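Local coordinates for SusD-like protein BACOVA_02651 (Bacteroides ovatus, PDB 5E75) that binds polysaccharide at the cell surface and probably mediates xyloglucan binding before its transport into the periplasm for degradation, at residues S280-G284 against A327-K331; R38-I43 against N71-A75; N375-S379 against S400-L404. All coordinates share one frame; numbering follows the deposited sequence. Where two conformers were deposited one is given.

Contact 1: residues S280-G284 against A327-K331; sequences SSYNG and ASPIK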
ATOM      1  N   SER A 280     -11.258  -0.845  16.805  1.00 13.47           N
ATOM      2  CA  SER A 280     -11.537  -0.375  15.445  1.00 13.01           C
ATOM      3  C   SER A 280     -13.016  -0.154  15.199  1.00 12.88           C
ATOM      4  O   SER A 280     -13.836  -1.000  15.546  1.00 13.82           O
ATOM      5  CB  SER A 280     -11.040  -1.379  14.409  1.00 11.50           C
ATOM      6  OG  SER A 280     -11.126  -0.822  13.103  1.00 12.08           O
ATOM      7  N   SER A 281     -13.338   0.962  14.552  1.00 12.24           N
ATOM      8  CA  SER A 281     -14.678   1.182  14.026  1.00 14.43           C
ATOM      9  C   SER A 281     -14.686   1.258  12.488  1.00 11.27           C
ATOM     10  O   SER A 281     -15.663   1.678  11.879  1.00 12.86           O
ATOM     11  CB  SER A 281     -15.294   2.442  14.630  1.00 16.03           C
ATOM     12  OG  SER A 281     -14.529   3.590  14.337  1.00 15.33           O
ATOM     13  N   TYR A 282     -13.586   0.865  11.848  1.00 10.05           N
ATOM     14  CA  TYR A 282     -13.576   0.791  10.390  1.00 11.30           C
ATOM     15  C   TYR A 282     -14.484  -0.318   9.868  1.00 11.06           C
ATOM     16  O   TYR A 282     -14.556  -1.418  10.427  1.00 12.31           O
ATOM     17  CB  TYR A 282     -12.165   0.529   9.853  1.00 10.91           C
ATOM     18  CG  TYR A 282     -11.179   1.645  10.089  1.00 11.28           C
ATOM     19  CD1 TYR A 282     -11.449   2.949   9.705  1.00 12.21           C
ATOM     20  CD2 TYR A 282      -9.971   1.388  10.706  1.00 11.90           C
ATOM     21  CE1 TYR A 282     -10.526   3.958   9.923  1.00 14.98           C
ATOM     22  CE2 TYR A 282      -9.048   2.392  10.937  1.00 12.93           C
ATOM     23  CZ  TYR A 282      -9.334   3.665  10.539  1.00 15.31           C
ATOM     24  OH  TYR A 282      -8.403   4.659  10.777  1.00 20.38           O
ATOM     25  N   ASN A 283     -15.153  -0.029   8.763  1.00 10.30           N
ATOM     26  CA  ASN A 283     -15.847  -1.058   7.996  1.00  9.75           C
ATOM     27  C   ASN A 283     -15.547  -0.904   6.516  1.00  9.61           C
ATOM     28  O   ASN A 283     -15.482   0.224   6.015  1.00 10.18           O
ATOM     29  CB  ASN A 283     -17.360  -0.955   8.191  1.00 11.21           C
ATOM     30  CG  ASN A 283     -17.789  -1.354   9.565  1.00 13.31           C
ATOM     31  OD1 ASN A 283     -17.832  -2.534   9.887  1.00 11.06           O
ATOM     32  ND2 ASN A 283     -18.121  -0.367  10.389  1.00 16.01           N
ATOM     33  N   GLY A 284     -15.396  -2.020   5.808  1.00  9.43           N
ATOM     34  CA  GLY A 284     -15.267  -1.990   4.359  1.00  9.87           C
ATOM     35  C   GLY A 284     -16.408  -1.169   3.775  1.00  9.20           C
ATOM     36  O   GLY A 284     -17.560  -1.289   4.224  1.00 10.69           O
ATOM     37  N   ALA A 327     -22.089  -5.853   9.961  1.00 11.71           N
ATOM     38  CA  ALA A 327     -21.250  -4.809   9.384  1.00 11.81           C
ATOM     39  C   ALA A 327     -20.148  -5.440   8.517  1.00 11.07           C
ATOM     40  O   ALA A 327     -20.349  -6.507   7.928  1.00 12.72           O
ATOM     41  CB  ALA A 327     -20.705  -3.938  10.478  1.00 12.32           C
ATOM     42  N   SER A 328     -18.999  -4.779   8.402  1.00 10.25           N
ATOM     43  CA  SER A 328     -17.962  -5.239   7.489  1.00 10.28           C
ATOM     44  C   SER A 328     -16.571  -4.907   8.044  1.00 10.17           C
ATOM     45  O   SER A 328     -15.749  -4.287   7.364  1.00  9.80           O
ATOM     46  CB  SER A 328     -18.186  -4.650   6.090  1.00  9.82           C
ATOM     47  OG  SER A 328     -18.422  -3.259   6.146  1.00 10.11           O
ATOM     48  N   PRO A 329     -16.285  -5.325   9.283  1.00  9.15           N
ATOM     49  CA  PRO A 329     -14.995  -4.958   9.866  1.00 10.10           C
ATOM     50  C   PRO A 329     -13.813  -5.603   9.136  1.00  9.43           C
ATOM     51  O   PRO A 329     -13.942  -6.587   8.394  1.00  9.14           O
ATOM     52  CB  PRO A 329     -15.122  -5.444  11.313  1.00  9.56           C
ATOM     53  CG  PRO A 329     -16.165  -6.543  11.291  1.00 11.05           C
ATOM     54  CD  PRO A 329     -17.112  -6.145  10.197  1.00  8.75           C
ATOM     55  N   ILE A 330     -12.645  -5.028   9.372  1.00  9.72           N
ATOM     56  CA  ILE A 330     -11.432  -5.438   8.691  1.00  9.15           C
ATOM     57  C   ILE A 330     -11.013  -6.857   9.119  1.00  9.11           C
ATOM     58  O   ILE A 330     -10.946  -7.166  10.311  1.00 10.12           O
ATOM     59  CB  ILE A 330     -10.296  -4.429   8.971  1.00  9.52           C
ATOM     60  CG1 ILE A 330     -10.647  -3.026   8.447  1.00 10.60           C
ATOM     61  CG2 ILE A 330      -8.979  -4.914   8.378  1.00  9.47           C
ATOM     62  CD1 ILE A 330      -9.750  -1.937   8.984  1.00 13.29           C
ATOM     63  N   LYS A 331     -10.684  -7.701   8.140  1.00  8.93           N
ATOM     64  CA  LYS A 331     -10.014  -8.979   8.382  1.00  8.08           C
ATOM     65  C   LYS A 331      -8.524  -8.930   8.042  1.00  9.21           C
ATOM     66  O   LYS A 331      -7.699  -9.460   8.780  1.00  9.35           O
ATOM     67  CB  LYS A 331     -10.684 -10.123   7.606  1.00 10.20           C
ATOM     68  CG  LYS A 331      -9.872 -11.453   7.599  1.00  9.27           C
ATOM     69  CD  LYS A 331      -9.711 -12.069   8.979  1.00  9.78           C
ATOM     70  CE  LYS A 331      -8.570 -13.083   9.017  1.00 11.74           C
ATOM     71  NZ  LYS A 331      -7.254 -12.406   8.910  1.00 10.90           N
TER
HETATM   72  O   HOH W   1     -12.518  -2.976  11.509  1.00 11.42           O
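Ser328 meets Asn283 and Gly284 through three hydrogen bonds. Its backbone N lies 2.9 Å from Asn283 OD1 and approaches that amide oxygen tilted 35° from the carbonyl plane. Its backbone O accepts from Gly284 N at 2.8 Å, in a fairly straight bond of 163° at the hydrogen. The hydroxyl adds the third bond: Ser328 OG donates to Gly284 O at 2.9 Å, in the carbonyl plane and on a lone pair. A chi1 of 48° sets OG between its own backbone N and carbonyl carbon, where it also lies against Asn283 CB. Ala327 CB and Pro329 CD lie against the amide oxygen as well, with Ala327 CB 3.3 Å from Asn283 OD1. Residues 283-284 form one strand of a small two-stranded antiparallel sheet in this SusD-family fold. Asn283 pairs there through its backbone with Tyr52, while Gly284 and the Asn283 amide hold the loop that runs between strands 321-322 and 355-359. Further along, Ile330 lies beside Tyr282, both side chains pointing the same way. Ile330 CD1 rests 3.6 Å from Tyr282 CB and meets the ring obliquely. A water accepts from Ile330 N at 3.0 Å. It lies within bonding reach of Ser280 OG and Tyr282 O on the other segment. Ser280 OG also accepts from Tyr282 N at 3.2 Å, which makes an ST turn, and it is hydrogen-bonded to Asp265 O. Phe268 and Tyr323 pack on Pro329, and the Tyr282 side chain packs on Tyr57.

Contact 2: residues R38-I43 against N71-A75; sequences RSIVPI and NLSGA
Asn71 O accepts the helical bond from Ala75 N at 2.9 Å and is covered from the other segment by Ser39 and Ile43. Ser39 CB comes within 3.3 Å of Asn71 O, and Ile43 CD1 lies further out. The Asn71 side chain enters next to them. With CG anti to the carbonyl carbon (chi1 -69°), its amide reaches in among Arg38, Ser39 and Pro42. Asn71 OD1 is 3.3 Å from Ser39 CA and 3.4 Å from Pro42 CG, with Arg38 CG also touching it. No hydrogen-bond partner for this buried oxygen is found in the model. The proline ring crosses the Asn71 side chain at about a right angle. The contact sets Ser39 and helix 40-46, which has a wider pi-type turn at 41-43, against the first turns of the long helix 70-95, within the largely helical fold of the SusD family. One turn on, Ala75 CB lies 3.4 Å from Ser39 OG and 3.6 Å from Ile43 CD1. Ser39 OG makes a weak hydrogen bond to Tyr35 O. An alanine in place of Asn71 is likely to leave a gap beside Ser39 and the Pro42 ring, where the amide now packs. Phe60 of helix 58-62 packs on Pro42, Ile43 and Asn71. Arg38 NH1 is hydrogen-bonded to Tyr57 OH, and Arg38 NH2 makes a long, weak ion pair with Asp265.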
ATOM      1  N   ARG A  38       0.396   4.884  12.128  1.00 13.29           N
ATOM      2  CA  ARG A  38      -0.914   5.517  12.067  1.00 15.39           C
ATOM      3  C   ARG A  38      -1.359   5.860  10.653  1.00 14.00           C
ATOM      4  O   ARG A  38      -2.349   5.302  10.171  1.00 12.36           O
ATOM      5  CB  ARG A  38      -0.916   6.779  12.938  1.00 18.45           C
ATOM      6  CG  ARG A  38      -2.294   7.386  13.191  1.00 28.86           C
ATOM      7  CD  ARG A  38      -2.333   8.086  14.552  1.00 35.72           C
ATOM      8  NE  ARG A  38      -2.258   7.133  15.661  1.00 38.92           N
ATOM      9  CZ  ARG A  38      -3.306   6.530  16.220  1.00 40.95           C
ATOM     10  NH1 ARG A  38      -4.539   6.767  15.785  1.00 42.33           N
ATOM     11  NH2 ARG A  38      -3.120   5.682  17.225  1.00 38.44           N
ATOM     12  N   SER A  39      -0.635   6.770  10.008  1.00 13.47           N
ATOM     13  CA  SER A  39      -1.108   7.410   8.788  1.00 11.66           C
ATOM     14  C   SER A  39      -1.229   6.482   7.572  1.00 11.33           C
ATOM     15  O   SER A  39      -1.965   6.792   6.649  1.00 10.03           O
ATOM     16  CB  SER A  39      -0.226   8.605   8.439  1.00 15.50           C
ATOM     17  OG  SER A  39       1.107   8.205   8.170  1.00 15.48           O
ATOM     18  N   ILE A  40      -0.500   5.374   7.575  1.00  9.20           N
ATOM     19  CA  ILE A  40      -0.586   4.410   6.489  1.00  9.30           C
ATOM     20  C   ILE A  40      -2.045   4.016   6.225  1.00  8.88           C
ATOM     21  O   ILE A  40      -2.441   3.839   5.061  1.00  8.78           O
ATOM     22  CB  ILE A  40       0.301   3.184   6.789  1.00  8.76           C
ATOM     23  CG1 ILE A  40       0.353   2.253   5.582  1.00  9.37           C
ATOM     24  CG2 ILE A  40      -0.175   2.441   8.047  1.00  9.82           C
ATOM     25  CD1 ILE A  40       1.454   1.167   5.686  1.00 11.46           C
ATOM     26  N   VAL A  41      -2.852   3.913   7.278  1.00  9.37           N
ATOM     27  CA  VAL A  41      -4.234   3.435   7.140  1.00 10.56           C
ATOM     28  C   VAL A  41      -5.144   4.454   6.422  1.00  9.14           C
ATOM     29  O   VAL A  41      -5.724   4.128   5.395  1.00  8.67           O
ATOM     30  CB  VAL A  41      -4.791   3.004   8.514  1.00 11.92           C
ATOM     31  CG1 VAL A  41      -6.270   2.622   8.443  1.00 13.22           C
ATOM     32  CG2 VAL A  41      -3.970   1.848   9.079  1.00 13.05           C
ATOM     33  N   PRO A  42      -5.255   5.690   6.944  1.00  9.01           N
ATOM     34  CA  PRO A  42      -6.134   6.640   6.245  1.00  9.72           C
ATOM     35  C   PRO A  42      -5.587   7.091   4.896  1.00 11.55           C
ATOM     36  O   PRO A  42      -6.376   7.342   3.997  1.00 10.61           O
ATOM     37  CB  PRO A  42      -6.223   7.823   7.218  1.00 12.74           C
ATOM     38  CG  PRO A  42      -5.000   7.686   8.091  1.00 10.75           C
ATOM     39  CD  PRO A  42      -4.827   6.214   8.256  1.00 10.95           C
ATOM     40  N   ILE A  43      -4.278   7.189   4.726  1.00  9.67           N
ATOM     41  CA  ILE A  43      -3.750   7.668   3.455  1.00  9.01           C
ATOM     42  C   ILE A  43      -3.784   6.576   2.386  1.00  9.09           C
ATOM     43  O   ILE A  43      -4.279   6.798   1.279  1.00 11.10           O
ATOM     44  CB  ILE A  43      -2.326   8.232   3.609  1.00 10.22           C
ATOM     45  CG1 ILE A  43      -2.350   9.471   4.520  1.00 11.97           C
ATOM     46  CG2 ILE A  43      -1.764   8.595   2.250  1.00 12.96           C
ATOM     47  CD1 ILE A  43      -0.959  10.047   4.816  1.00 14.97           C
ATOM     48  N   ASN A  71      -2.055  12.991  10.620  1.00 13.24           N
ATOM     49  CA  ASN A  71      -1.619  11.985   9.674  1.00 12.89           C
ATOM     50  C   ASN A  71      -0.679  12.556   8.625  1.00 13.09           C
ATOM     51  O   ASN A  71       0.199  11.846   8.146  1.00 13.68           O
ATOM     52  CB  ASN A  71      -2.821  11.331   8.991  1.00 13.32           C
ATOM     53  CG  ASN A  71      -3.611  10.478   9.936  1.00 14.79           C
ATOM     54  OD1 ASN A  71      -3.141   9.436  10.388  1.00 16.49           O
ATOM     55  ND2 ASN A  71      -4.805  10.931  10.282  1.00 16.18           N
ATOM     56  N   LEU A  72      -0.851  13.826   8.266  1.00 12.11           N
ATOM     57  CA  LEU A  72       0.036  14.447   7.296  1.00 12.58           C
ATOM     58  C   LEU A  72       1.427  14.633   7.880  1.00 15.49           C
ATOM     59  O   LEU A  72       2.412  14.329   7.229  1.00 14.25           O
ATOM     60  CB  LEU A  72      -0.522  15.787   6.808  1.00 13.45           C
ATOM     61  CG  LEU A  72      -1.879  15.719   6.105  1.00 15.42           C
ATOM     62  CD1 LEU A  72      -2.324  17.125   5.739  1.00 17.92           C
ATOM     63  CD2 LEU A  72      -1.798  14.842   4.868  1.00 15.71           C
ATOM     64  N   SER A  73       1.503  15.140   9.109  1.00 14.99           N
ATOM     65  CA  SER A  73       2.795  15.366   9.733  1.00 16.74           C
ATOM     66  C   SER A  73       3.477  14.029  10.031  1.00 16.27           C
ATOM     67  O   SER A  73       4.680  13.888   9.834  1.00 14.01           O
ATOM     68  CB  SER A  73       2.631  16.234  10.976  1.00 19.90           C
ATOM     69  OG  SER A  73       1.671  15.691  11.834  1.00 22.47           O
ATOM     70  N   GLY A  74       2.713  13.033  10.464  1.00 13.58           N
ATOM     71  CA  GLY A  74       3.270  11.724  10.741  1.00 14.97           C
ATOM     72  C   GLY A  74       3.802  11.071   9.475  1.00 12.37           C
ATOM     73  O   GLY A  74       4.889  10.502   9.467  1.00 12.55           O
ATOM     74  N   ALA A  75       3.030  11.131   8.390  1.00 12.25           N
ATOM     75  CA  ALA A  75       3.468  10.510   7.135  1.00 11.07           C
ATOM     76  C   ALA A  75       4.726  11.191   6.591  1.00 10.81           C
ATOM     77  O   ALA A  75       5.681  10.522   6.206  1.00 13.03           O
ATOM     78  CB  ALA A  75       2.341  10.538   6.099  1.00 12.77           C
TER

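Contact 3: residues N375-S379 against S400-L404; sequences NSTLS and SSITL
Leu378 and Ile402 are joined by two backbone hydrogen bonds. Leu378 N donates to Ile402 O, and Ile402 N donates to Leu378 O, each at 2.9 Å and each close to 160° at the hydrogen. Together they make an antiparallel hydrogen-bonded pair, a single beta bridge between two loops. CA-H...O contacts add to it on both segments: Thr377 CA is 3.3 Å from Ile402 O, and Ser401 CA is 3.2 Å from Leu378 O. Beyond the bridge, a water links the segments by donating to Ser376 O and accepting from Leu404 N. Thr403 holds the N-cap position of helix 404-415, and its backbone N donates to the Asp406 side chain. The side chains of Leu378 and Ile402 lie side by side and point the same way, with Leu378 CB 3.9 Å from Ile402 CG1. Leu378 CG is anti to the backbone N (chi1 180°), and its CD2 reaches Ile402 CD1 at 4.1 Å. Both residues pack on Leu384 of helix 382-393, and Leu378 also meets Leu372 of helix 360-372. Elsewhere, Thr403 CG2 lies 3.6 Å from Ser376 O, and Ser379 CB faces Ser401 CB. The pairing thus ties together the loops on either side of helix 382-393, with the backbone supplying the polar bonds and two buried aliphatic chains facing the helices, while the serines and threonines line the more exposed part.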
ATOM      1  N   ASN A 375      -4.103   1.208 -26.012  1.00 13.46           N
ATOM      2  CA  ASN A 375      -5.233   0.530 -26.644  1.00 16.28           C
ATOM      3  C   ASN A 375      -6.446   0.475 -25.721  1.00 13.86           C
ATOM      4  O   ASN A 375      -6.317   0.524 -24.495  1.00 15.37           O
ATOM      5  CB  ASN A 375      -4.810  -0.861 -27.101  1.00 17.05           C
ATOM      6  CG  ASN A 375      -3.837  -0.808 -28.266  1.00 19.95           C
ATOM      7  OD1 ASN A 375      -4.026  -0.036 -29.209  1.00 28.34           O
ATOM      8  ND2 ASN A 375      -2.787  -1.592 -28.193  1.00 25.57           N
ATOM      9  N   SER A 376      -7.640   0.390 -26.295  1.00 14.68           N
ATOM     10  CA  SER A 376      -8.843   0.386 -25.474  1.00 15.06           C
ATOM     11  C   SER A 376      -9.078  -0.986 -24.843  1.00 13.55           C
ATOM     12  O   SER A 376      -9.740  -1.089 -23.815  1.00 14.93           O
ATOM     13  CB  SER A 376     -10.053   0.826 -26.296  1.00 17.33           C
ATOM     14  OG  SER A 376     -10.307  -0.086 -27.344  1.00 21.75           O
ATOM     15  N   THR A 377      -8.495  -2.026 -25.440  1.00 13.39           N
ATOM     16  CA  THR A 377      -8.634  -3.389 -24.938  0.65 13.84           C
ATOM     17  C   THR A 377      -7.347  -4.152 -25.170  1.00 14.19           C
ATOM     18  O   THR A 377      -6.570  -3.819 -26.076  1.00 15.22           O
ATOM     19  CB  THR A 377      -9.754  -4.180 -25.655  0.65 17.49           C
ATOM     20  OG1 THR A 377      -9.352  -4.468 -27.003  0.65 17.12           O
ATOM     21  CG2 THR A 377     -11.055  -3.415 -25.668  0.65 21.64           C
ATOM     22  N   LEU A 378      -7.126  -5.159 -24.336  1.00 12.69           N
ATOM     23  CA  LEU A 378      -6.025  -6.101 -24.467  1.00 12.26           C
ATOM     24  C   LEU A 378      -6.645  -7.487 -24.533  1.00 12.55           C
ATOM     25  O   LEU A 378      -7.354  -7.895 -23.610  1.00 12.89           O
ATOM     26  CB  LEU A 378      -5.082  -6.004 -23.257  1.00 12.39           C
ATOM     27  CG  LEU A 378      -3.881  -6.956 -23.285  1.00 11.08           C
ATOM     28  CD1 LEU A 378      -2.910  -6.553 -24.353  1.00 13.77           C
ATOM     29  CD2 LEU A 378      -3.182  -6.990 -21.928  1.00 13.74           C
ATOM     30  N   SER A 379      -6.405  -8.214 -25.626  1.00 12.99           N
ATOM     31  CA  SER A 379      -7.077  -9.508 -25.829  1.00 13.41           C
ATOM     32  C   SER A 379      -6.117 -10.642 -26.167  1.00 15.73           C
ATOM     33  O   SER A 379      -6.549 -11.751 -26.517  1.00 17.52           O
ATOM     34  CB  SER A 379      -8.142  -9.395 -26.920  1.00 16.85           C
ATOM     35  OG  SER A 379      -7.548  -9.027 -28.138  1.00 21.74           O
ATOM     36  N   SER A 400     -11.225 -12.961 -21.352  1.00 15.84           N
ATOM     37  CA  SER A 400     -10.667 -13.108 -22.695  1.00 16.79           C
ATOM     38  C   SER A 400     -10.167 -11.782 -23.241  1.00 16.69           C
ATOM     39  O   SER A 400      -9.425 -11.748 -24.218  1.00 17.33           O
ATOM     40  CB  SER A 400     -11.714 -13.695 -23.652  1.00 19.05           C
ATOM     41  OG  SER A 400     -12.873 -12.899 -23.637  1.00 26.13           O
ATOM     42  N   SER A 401     -10.585 -10.690 -22.610  1.00 15.20           N
ATOM     43  CA  SER A 401     -10.085  -9.361 -22.944  1.00 14.59           C
ATOM     44  C   SER A 401     -10.247  -8.467 -21.720  1.00 15.44           C
ATOM     45  O   SER A 401     -11.153  -8.678 -20.912  1.00 16.30           O
ATOM     46  CB  SER A 401     -10.849  -8.786 -24.133  1.00 18.44           C
ATOM     47  OG  SER A 401     -12.160  -8.434 -23.769  1.00 24.19           O
ATOM     48  N   ILE A 402      -9.353  -7.489 -21.568  1.00 12.93           N
ATOM     49  CA  ILE A 402      -9.446  -6.542 -20.465  1.00 13.84           C
ATOM     50  C   ILE A 402      -9.341  -5.114 -20.947  1.00 12.99           C
ATOM     51  O   ILE A 402      -8.704  -4.827 -21.977  1.00 14.03           O
ATOM     52  CB  ILE A 402      -8.365  -6.787 -19.374  1.00 14.00           C
ATOM     53  CG1 ILE A 402      -6.947  -6.655 -19.930  1.00 12.05           C
ATOM     54  CG2 ILE A 402      -8.557  -8.164 -18.753  1.00 14.24           C
ATOM     55  CD1 ILE A 402      -5.843  -6.824 -18.875  1.00 14.81           C
ATOM     56  N   THR A 403      -9.980  -4.230 -20.190  1.00 12.10           N
ATOM     57  CA  THR A 403      -9.867  -2.797 -20.366  1.00 11.49           C
ATOM     58  C   THR A 403      -9.259  -2.181 -19.098  1.00 11.44           C
ATOM     59  O   THR A 403      -9.029  -2.876 -18.094  1.00 11.02           O
ATOM     60  CB  THR A 403     -11.238  -2.144 -20.559  1.00 12.93           C
ATOM     61  OG1 THR A 403     -11.975  -2.217 -19.333  1.00 14.82           O
ATOM     62  CG2 THR A 403     -12.050  -2.826 -21.674  1.00 14.44           C
ATOM     63  N   LEU A 404      -9.013  -0.878 -19.132  1.00 10.97           N
ATOM     64  CA  LEU A 404      -8.513  -0.190 -17.949  1.00 11.06           C
ATOM     65  C   LEU A 404      -9.514  -0.354 -16.793  1.00 11.44           C
ATOM     66  O   LEU A 404      -9.115  -0.504 -15.633  1.00 10.64           O
ATOM     67  CB  LEU A 404      -8.235   1.280 -18.248  1.00 11.03           C
ATOM     68  CG  LEU A 404      -7.643   2.069 -17.072  1.00 13.83           C
ATOM     69  CD1 LEU A 404      -6.267   1.536 -16.658  1.00 15.59           C
ATOM     70  CD2 LEU A 404      -7.582   3.549 -17.405  1.00 14.29           C
TER
HETATM   71  O   HOH W   2      -9.188   0.658 -21.590  1.00 15.94           O

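Overall arrangement
Contacts 1 and 2 are neighbours. Their centres are 18 Å apart, but Tyr282 CE2 of contact 1 packs on Val41 CG1 of contact 2 at 3.7 Å. Tyr57 lies between them, touching Tyr282 and Asn71 and bonding to Arg38. In this way the N-terminal part of the chain comes against the later SusD-family part. Tyr282 and Pro42 each have a side chain about 4 Å from a bound 1,2-ethanediol, probably from the crystallisation liquor, though such molecules often mark pockets. Contact 3 stands apart, with nearest atoms about 21 Å from contact 1 and about 19 Å from contact 2, and it lies across the chain's centre from contact 2.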